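Local coordinates for phenolic acid decarboxylase (Sedimentibacter hydroxybenzoicus, PDB 7AE5), which catalyses the reversible, non-oxidative decarboxylation of 4-hydroxybenzoate and 3,4-dihydroxybenzoate with prenylated FMN and manganese, detoxifying phenolic compounds under anaerobic conditions, at residues R168-K172 with V272-E278; D175-A181 with Q289-I294. All coordinates share one frame. Numbering follows the deposited sequence.

Interaction 1 of 2, residues R168-K172 with V272-E278; sequences RIQVK and VEGPFGE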
ATOM      1  N   ARG C 168     -33.781   1.688  26.280  1.00 38.16           N
ATOM      2  CA  ARG C 168     -34.876   2.464  25.718  1.00 37.52           C
ATOM      3  C   ARG C 168     -36.205   1.764  25.976  1.00 36.83           C
ATOM      4  O   ARG C 168     -36.321   0.539  25.858  1.00 37.82           O
ATOM      5  CB  ARG C 168     -34.660   2.698  24.222  1.00 38.73           C
ATOM      6  CG  ARG C 168     -34.873   1.488  23.331  1.00 40.93           C
ATOM      7  CD  ARG C 168     -34.220   1.704  21.983  1.00 42.88           C
ATOM      8  NE  ARG C 168     -34.721   0.781  20.975  1.00 45.56           N
ATOM      9  CZ  ARG C 168     -34.001   0.324  19.961  1.00 46.77           C
ATOM     10  NH1 ARG C 168     -32.735   0.674  19.800  1.00 45.99           N
ATOM     11  NH2 ARG C 168     -34.565  -0.503  19.084  1.00 48.97           N
ATOM     12  N   ILE C 169     -37.208   2.551  26.354  1.00 46.91           N
ATOM     13  CA  ILE C 169     -38.500   2.043  26.792  1.00 47.00           C
ATOM     14  C   ILE C 169     -39.560   2.642  25.880  1.00 49.96           C
ATOM     15  O   ILE C 169     -39.875   3.835  25.985  1.00 50.30           O
ATOM     16  CB  ILE C 169     -38.776   2.389  28.262  1.00 44.52           C
ATOM     17  CG1 ILE C 169     -37.711   1.770  29.170  1.00 43.42           C
ATOM     18  CG2 ILE C 169     -40.157   1.924  28.674  1.00 44.66           C
ATOM     19  CD1 ILE C 169     -37.729   0.260  29.192  1.00 44.42           C
ATOM     20  N   GLN C 170     -40.109   1.827  24.982  1.00 40.82           N
ATOM     21  CA  GLN C 170     -41.183   2.268  24.101  1.00 43.85           C
ATOM     22  C   GLN C 170     -42.522   2.040  24.790  1.00 42.49           C
ATOM     23  O   GLN C 170     -42.842   0.911  25.175  1.00 41.29           O
ATOM     24  CB  GLN C 170     -41.158   1.533  22.763  1.00 47.40           C
ATOM     25  CG  GLN C 170     -42.271   1.995  21.827  1.00 50.38           C
ATOM     26  CD  GLN C 170     -42.303   1.240  20.515  1.00 53.18           C
ATOM     27  OE1 GLN C 170     -41.380   0.497  20.190  1.00 52.93           O
ATOM     28  NE2 GLN C 170     -43.373   1.430  19.752  1.00 56.25           N
ATOM     29  N   VAL C 171     -43.303   3.107  24.932  1.00 38.84           N
ATOM     30  CA  VAL C 171     -44.645   2.988  25.484  1.00 40.13           C
ATOM     31  C   VAL C 171     -45.527   2.275  24.468  1.00 41.30           C
ATOM     32  O   VAL C 171     -45.718   2.756  23.344  1.00 44.40           O
ATOM     33  CB  VAL C 171     -45.214   4.365  25.849  1.00 41.62           C
ATOM     34  CG1 VAL C 171     -46.653   4.237  26.329  1.00 43.69           C
ATOM     35  CG2 VAL C 171     -44.349   5.030  26.907  1.00 40.97           C
ATOM     36  N   LYS C 172     -46.058   1.116  24.853  1.00 44.02           N
ATOM     37  CA  LYS C 172     -46.961   0.355  23.998  1.00 46.59           C
ATOM     38  C   LYS C 172     -48.428   0.584  24.329  1.00 48.20           C
ATOM     39  O   LYS C 172     -49.270   0.530  23.427  1.00 51.76           O
ATOM     40  CB  LYS C 172     -46.651  -1.142  24.095  1.00 44.83           C
ATOM     41  CG  LYS C 172     -45.267  -1.525  23.589  1.00 44.58           C
ATOM     42  CD  LYS C 172     -45.115  -1.204  22.110  1.00 48.06           C
ATOM     43  CE  LYS C 172     -44.017  -2.040  21.472  1.00 48.43           C
ATOM     44  NZ  LYS C 172     -44.457  -3.436  21.208  1.00 48.87           N
ATOM     45  N   VAL C 272     -43.705  -5.684  17.883  1.00 46.70           N
ATOM     46  CA  VAL C 272     -42.894  -4.756  17.102  1.00 45.89           C
ATOM     47  C   VAL C 272     -42.449  -3.580  17.959  1.00 46.57           C
ATOM     48  O   VAL C 272     -43.266  -2.746  18.364  1.00 46.49           O
ATOM     49  CB  VAL C 272     -43.664  -4.266  15.862  1.00 44.30           C
ATOM     50  CG1 VAL C 272     -42.738  -3.501  14.934  1.00 43.43           C
ATOM     51  CG2 VAL C 272     -44.294  -5.441  15.137  1.00 43.62           C
ATOM     52  N   GLU C 273     -41.151  -3.508  18.236  1.00 45.56           N
ATOM     53  CA  GLU C 273     -40.545  -2.383  18.934  1.00 46.09           C
ATOM     54  C   GLU C 273     -39.643  -1.623  17.972  1.00 45.23           C
ATOM     55  O   GLU C 273     -38.914  -2.228  17.181  1.00 44.78           O
ATOM     56  CB  GLU C 273     -39.741  -2.851  20.149  1.00 47.58           C
ATOM     57  CG  GLU C 273     -39.248  -1.729  21.051  1.00 48.16           C
ATOM     58  CD  GLU C 273     -37.868  -1.220  20.665  1.00 48.04           C
ATOM     59  OE1 GLU C 273     -37.219  -1.840  19.796  1.00 47.60           O
ATOM     60  OE2 GLU C 273     -37.434  -0.195  21.233  1.00 48.32           O
ATOM     61  N   GLY C 274     -39.694  -0.297  18.041  1.00 47.01           N
ATOM     62  CA  GLY C 274     -38.908   0.531  17.161  1.00 46.23           C
ATOM     63  C   GLY C 274     -39.717   1.069  15.999  1.00 44.87           C
ATOM     64  O   GLY C 274     -40.912   0.787  15.864  1.00 44.48           O
ATOM     65  N   PRO C 275     -39.076   1.864  15.126  1.00 43.84           N
ATOM     66  CA  PRO C 275     -37.655   2.210  15.213  1.00 44.22           C
ATOM     67  C   PRO C 275     -37.367   3.275  16.265  1.00 45.07           C
ATOM     68  O   PRO C 275     -38.286   3.898  16.794  1.00 45.18           O
ATOM     69  CB  PRO C 275     -37.325   2.740  13.807  1.00 42.93           C
ATOM     70  CG  PRO C 275     -38.622   2.756  13.038  1.00 41.91           C
ATOM     71  CD  PRO C 275     -39.737   2.552  14.008  1.00 42.55           C
ATOM     72  N   PHE C 276     -36.089   3.462  16.573  1.00 34.34           N
ATOM     73  CA  PHE C 276     -35.671   4.466  17.537  1.00 35.07           C
ATOM     74  C   PHE C 276     -34.230   4.838  17.237  1.00 35.06           C
ATOM     75  O   PHE C 276     -33.492   4.076  16.609  1.00 34.74           O
ATOM     76  CB  PHE C 276     -35.817   3.967  18.980  1.00 36.28           C
ATOM     77  CG  PHE C 276     -35.627   5.042  20.017  1.00 36.86           C
ATOM     78  CD1 PHE C 276     -36.583   6.025  20.199  1.00 36.45           C
ATOM     79  CD2 PHE C 276     -34.489   5.067  20.810  1.00 37.71           C
ATOM     80  CE1 PHE C 276     -36.408   7.015  21.147  1.00 36.80           C
ATOM     81  CE2 PHE C 276     -34.309   6.053  21.762  1.00 38.11           C
ATOM     82  CZ  PHE C 276     -35.270   7.028  21.931  1.00 37.61           C
ATOM     83  N   GLY C 277     -33.842   6.024  17.696  1.00 47.98           N
ATOM     84  CA  GLY C 277     -32.483   6.470  17.506  1.00 48.01           C
ATOM     85  C   GLY C 277     -31.486   5.645  18.295  1.00 48.85           C
ATOM     86  O   GLY C 277     -31.806   5.017  19.305  1.00 49.73           O
ATOM     87  N   GLU C 278     -30.253   5.635  17.800  1.00 49.48           N
ATOM     88  CA  GLU C 278     -29.129   5.018  18.484  1.00 50.15           C
ATOM     89  C   GLU C 278     -27.953   5.982  18.443  1.00 49.88           C
ATOM     90  O   GLU C 278     -27.913   6.905  17.625  1.00 48.95           O
ATOM     91  CB  GLU C 278     -28.751   3.666  17.856  1.00 49.74           C
ATOM     92  CG  GLU C 278     -29.955   2.817  17.456  1.00 49.51           C
ATOM     93  CD  GLU C 278     -29.640   1.334  17.376  1.00 49.70           C
ATOM     94  OE1 GLU C 278     -29.545   0.691  18.443  1.00 50.92           O
ATOM     95  OE2 GLU C 278     -29.493   0.813  16.249  1.00 48.65           O
TER
HETATM   96  O   HOH W   1     -38.431  -0.361  23.903  1.00 51.76           O
HETATM   97  O   HOH W   2     -42.967  -0.512  17.221  1.00 36.23           O
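The segments 168-172 and 272-278 run nearly opposite ways, 154° apart end to end, but too far apart for direct strand pairing: the nearest CA atoms are 7.0 Å apart at Q170 and E273 and 8.5 Å at R168 and F276. Side chains and water fill the gap. One water accepts from Q170 N and donates to R168 O and to E273 OE2; a second accepts from Q170 NE2 and donates to V272 O and G274 O. Q170 also spans the gap directly, its OE1 receiving G274 N at 2.8 Å (165°). G274 has phi/psi 100/179, where a CB would collide with the preceding carbonyl, and a cis peptide bond leads into P275. R168 meets E273 side-on in a bidentate salt bridge, NE to OE2 at 2.9 Å (177°) and NH2 to OE1 at 3.1 Å (161°), while R168 NH1 lies 3.5 Å from E278 OE1, the longer arm of a salt-bridge network. F276 CB sits over one guanidinium face. E273 OE2 also bonds to Y142, and K172 NZ, held mainly by E291, adds a weak hydrogen bond to V272 O at 3.2 Å. The network matches the Glu-Arg-Glu arrangement of UbiD active sites; R168 probably binds prenylated FMN and E278 is the probable proton donor.

Interaction 2 of 2, residues D175-A181 with Q289-I294; sequences DRVGIQA and QCEVKI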
ATOM      1  N   ASP C 175     -50.386   0.849  30.243  1.00 58.93           N
ATOM      2  CA  ASP C 175     -49.718   0.086  31.291  1.00 57.93           C
ATOM      3  C   ASP C 175     -48.748  -0.949  30.727  1.00 55.30           C
ATOM      4  O   ASP C 175     -48.445  -1.935  31.407  1.00 55.30           O
ATOM      5  CB  ASP C 175     -50.752  -0.606  32.187  1.00 61.25           C
ATOM      6  CG  ASP C 175     -51.534  -1.679  31.452  1.00 62.57           C
ATOM      7  OD1 ASP C 175     -51.917  -1.435  30.288  1.00 62.60           O
ATOM      8  OD2 ASP C 175     -51.780  -2.756  32.037  1.00 64.04           O
ATOM      9  N   ARG C 176     -48.254  -0.749  29.507  1.00 58.02           N
ATOM     10  CA  ARG C 176     -47.374  -1.706  28.855  1.00 57.62           C
ATOM     11  C   ARG C 176     -46.283  -0.959  28.108  1.00 57.68           C
ATOM     12  O   ARG C 176     -46.537   0.093  27.514  1.00 59.31           O
ATOM     13  CB  ARG C 176     -48.142  -2.596  27.874  1.00 59.81           C
ATOM     14  CG  ARG C 176     -49.095  -3.590  28.515  1.00 60.01           C
ATOM     15  CD  ARG C 176     -49.155  -4.898  27.723  1.00 61.60           C
ATOM     16  NE  ARG C 176     -48.812  -4.727  26.313  1.00 63.33           N
ATOM     17  CZ  ARG C 176     -49.573  -4.116  25.412  1.00 65.53           C
ATOM     18  NH1 ARG C 176     -50.759  -3.623  25.728  1.00 66.40           N
ATOM     19  NH2 ARG C 176     -49.130  -3.996  24.163  1.00 67.49           N
ATOM     20  N   VAL C 177     -45.071  -1.514  28.128  1.00 50.80           N
ATOM     21  CA  VAL C 177     -43.929  -0.919  27.450  1.00 51.09           C
ATOM     22  C   VAL C 177     -43.111  -2.017  26.785  1.00 52.64           C
ATOM     23  O   VAL C 177     -43.148  -3.182  27.187  1.00 53.02           O
ATOM     24  CB  VAL C 177     -43.029  -0.107  28.409  1.00 48.79           C
ATOM     25  CG1 VAL C 177     -43.755   1.131  28.917  1.00 48.62           C
ATOM     26  CG2 VAL C 177     -42.555  -0.976  29.564  1.00 47.39           C
ATOM     27  N   GLY C 178     -42.365  -1.625  25.748  1.00 47.30           N
ATOM     28  CA  GLY C 178     -41.401  -2.513  25.140  1.00 49.81           C
ATOM     29  C   GLY C 178     -40.006  -2.325  25.713  1.00 49.17           C
ATOM     30  O   GLY C 178     -39.693  -1.300  26.317  1.00 46.05           O
ATOM     31  N   ILE C 179     -39.159  -3.336  25.518  1.00 56.08           N
ATOM     32  CA  ILE C 179     -37.797  -3.307  26.043  1.00 53.83           C
ATOM     33  C   ILE C 179     -36.953  -4.297  25.254  1.00 56.81           C
ATOM     34  O   ILE C 179     -37.470  -5.255  24.673  1.00 60.15           O
ATOM     35  CB  ILE C 179     -37.783  -3.611  27.565  1.00 51.87           C
ATOM     36  CG1 ILE C 179     -36.519  -3.046  28.215  1.00 50.18           C
ATOM     37  CG2 ILE C 179     -37.910  -5.108  27.820  1.00 55.38           C
ATOM     38  CD1 ILE C 179     -36.448  -3.280  29.708  1.00 49.96           C
ATOM     39  N   GLN C 180     -35.641  -4.058  25.224  1.00 62.44           N
ATOM     40  CA  GLN C 180     -34.688  -4.878  24.475  1.00 65.41           C
ATOM     41  C   GLN C 180     -34.063  -5.885  25.432  1.00 68.30           C
ATOM     42  O   GLN C 180     -33.086  -5.577  26.117  1.00 68.41           O
ATOM     43  CB  GLN C 180     -33.618  -4.005  23.831  1.00 64.21           C
ATOM     44  CG  GLN C 180     -34.107  -3.133  22.696  1.00 63.16           C
ATOM     45  CD  GLN C 180     -32.972  -2.383  22.031  1.00 62.69           C
ATOM     46  OE1 GLN C 180     -32.246  -1.633  22.683  1.00 61.04           O
ATOM     47  NE2 GLN C 180     -32.807  -2.588  20.729  1.00 64.38           N
ATOM     48  N   ALA C 181     -34.604  -7.106  25.446  1.00 57.09           N
ATOM     49  CA  ALA C 181     -34.238  -8.074  26.477  1.00 60.99           C
ATOM     50  C   ALA C 181     -32.810  -8.585  26.309  1.00 65.97           C
ATOM     51  O   ALA C 181     -32.093  -8.767  27.300  1.00 69.12           O
ATOM     52  CB  ALA C 181     -35.226  -9.237  26.467  1.00 64.20           C
ATOM     53  N   GLN C 289     -39.610  -7.445  19.790  1.00 51.46           N
ATOM     54  CA  GLN C 289     -38.926  -7.412  21.073  1.00 53.04           C
ATOM     55  C   GLN C 289     -39.914  -7.696  22.198  1.00 54.01           C
ATOM     56  O   GLN C 289     -41.099  -7.959  21.975  1.00 53.49           O
ATOM     57  CB  GLN C 289     -38.222  -6.068  21.265  1.00 52.90           C
ATOM     58  CG  GLN C 289     -37.468  -5.613  20.026  1.00 51.65           C
ATOM     59  CD  GLN C 289     -35.970  -5.502  20.242  1.00 52.25           C
ATOM     60  OE1 GLN C 289     -35.370  -6.294  20.972  1.00 53.55           O
ATOM     61  NE2 GLN C 289     -35.353  -4.523  19.590  1.00 51.34           N
ATOM     62  N   CYS C 290     -39.413  -7.635  23.425  1.00 66.24           N
ATOM     63  CA  CYS C 290     -40.193  -8.034  24.582  1.00 67.23           C
ATOM     64  C   CYS C 290     -41.039  -6.877  25.087  1.00 66.74           C
ATOM     65  O   CYS C 290     -40.701  -5.705  24.894  1.00 66.10           O
ATOM     66  CB  CYS C 290     -39.280  -8.516  25.705  1.00 68.85           C
ATOM     67  SG  CYS C 290     -38.615 -10.160  25.455  1.00 69.88           S
ATOM     68  N   GLU C 291     -42.140  -7.216  25.751  1.00 62.30           N
ATOM     69  CA  GLU C 291     -42.957  -6.234  26.444  1.00 62.00           C
ATOM     70  C   GLU C 291     -42.951  -6.466  27.950  1.00 63.19           C
ATOM     71  O   GLU C 291     -42.764  -7.586  28.438  1.00 64.22           O
ATOM     72  CB  GLU C 291     -44.406  -6.226  25.947  1.00 61.08           C
ATOM     73  CG  GLU C 291     -44.604  -5.635  24.570  1.00 59.65           C
ATOM     74  CD  GLU C 291     -46.064  -5.327  24.284  1.00 58.75           C
ATOM     75  OE1 GLU C 291     -46.900  -5.500  25.197  1.00 59.28           O
ATOM     76  OE2 GLU C 291     -46.374  -4.880  23.158  1.00 57.52           O
ATOM     77  N   VAL C 292     -43.156  -5.371  28.674  1.00 52.26           N
ATOM     78  CA  VAL C 292     -43.215  -5.367  30.127  1.00 53.11           C
ATOM     79  C   VAL C 292     -44.591  -4.863  30.538  1.00 52.54           C
ATOM     80  O   VAL C 292     -45.035  -3.806  30.075  1.00 51.55           O
ATOM     81  CB  VAL C 292     -42.106  -4.487  30.737  1.00 53.38           C
ATOM     82  CG1 VAL C 292     -42.235  -4.411  32.264  1.00 54.04           C
ATOM     83  CG2 VAL C 292     -40.735  -5.001  30.335  1.00 53.96           C
ATOM     84  N   LYS C 293     -45.267  -5.621  31.395  1.00 62.03           N
ATOM     85  CA  LYS C 293     -46.480  -5.137  32.033  1.00 61.62           C
ATOM     86  C   LYS C 293     -46.092  -4.357  33.278  1.00 61.91           C
ATOM     87  O   LYS C 293     -45.196  -4.762  34.021  1.00 62.78           O
ATOM     88  CB  LYS C 293     -47.419  -6.287  32.398  1.00 62.09           C
ATOM     89  CG  LYS C 293     -48.836  -5.841  32.715  1.00 61.45           C
ATOM     90  CD  LYS C 293     -49.736  -7.026  33.015  1.00 61.89           C
ATOM     91  CE  LYS C 293     -51.027  -6.952  32.217  1.00 60.96           C
ATOM     92  NZ  LYS C 293     -51.845  -5.758  32.575  1.00 60.18           N
ATOM     93  N   ILE C 294     -46.751  -3.226  33.490  1.00 52.36           N
ATOM     94  CA  ILE C 294     -46.452  -2.345  34.612  1.00 52.41           C
ATOM     95  C   ILE C 294     -47.507  -2.602  35.680  1.00 53.11           C
ATOM     96  O   ILE C 294     -48.685  -2.276  35.497  1.00 53.31           O
ATOM     97  CB  ILE C 294     -46.412  -0.875  34.174  1.00 51.43           C
ATOM     98  CG1 ILE C 294     -45.075  -0.589  33.488  1.00 51.49           C
ATOM     99  CG2 ILE C 294     -46.593   0.052  35.368  1.00 52.41           C
ATOM    100  CD1 ILE C 294     -44.973   0.788  32.896  1.00 50.53           C
TER
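An antiparallel strand pair of the Rift-related, FMN-binding domain joins 175-181 to 289-294, with segment axes 4.4 Å apart at closest and N-to-C directions 146° apart. V177/V292 and I179/C290 are hydrogen-bonded pairs; R176/K293 and G178/E291 are non-hydrogen-bonded. One face of the ribbon is apolar: the V177 CG2 methyl packs 3.7 Å from V292 CB, V177 CG1 meets I294 CD1 at 4.2 Å, and I179 CG2 fits against both V292 CG2 (3.8 Å) and C290 CB (4.2 Å). I265 of the adjacent strand 259-265 and I203 of strand 201-207 extend this apolar layer. Beyond the strand end, A181 CB rests 3.7 Å from C290 SG. The other face has a dip at G178, which has no side chain: its CA approaches E291 CA to 4.2 Å, the closest CA pair in the register, and C290 O to 3.3 Å in a CA-H...O contact. The E291 side chain passes this spot to reach the edge of the R176 guanidinium, near its plane, while E291 OE2 also forms a salt bridge with K172. At the far end, D175 OD2 takes K293 NZ at 3.1 Å, beside the backbone bond from I294 N to D175 O at 3.0 Å. R176 NH2 lies 3.1 Å from E291 OE2, and R176 NE comes to 2.3 Å from E291 OE1, a very short modelled hydrogen bond.

In the fold
Both contacts are largely buried and reach the same antiparallel sheet, their centres about 10 Å apart. Consecutive strands 169-173 and 176-179 supply one side of each, and the neighbouring strands 271-273 and 287-299 the other; in interaction 1 the chain then leaves the sheet after 271-273 through a loop towards strand 277-278. Interaction 2 is direct strand pairing, burying 708 Å² through a backbone ladder and an apolar face; interaction 1 buries 407 Å² and relies on charged groups, an amide and water, as suits a site region. They are tied together by a probable hydrogen bond from G178 N to Q170 O (2.6 Å) and a salt bridge from K172 NZ to E291 OE2 (3.1 Å). Protein ShdD packs against residues of both contacts.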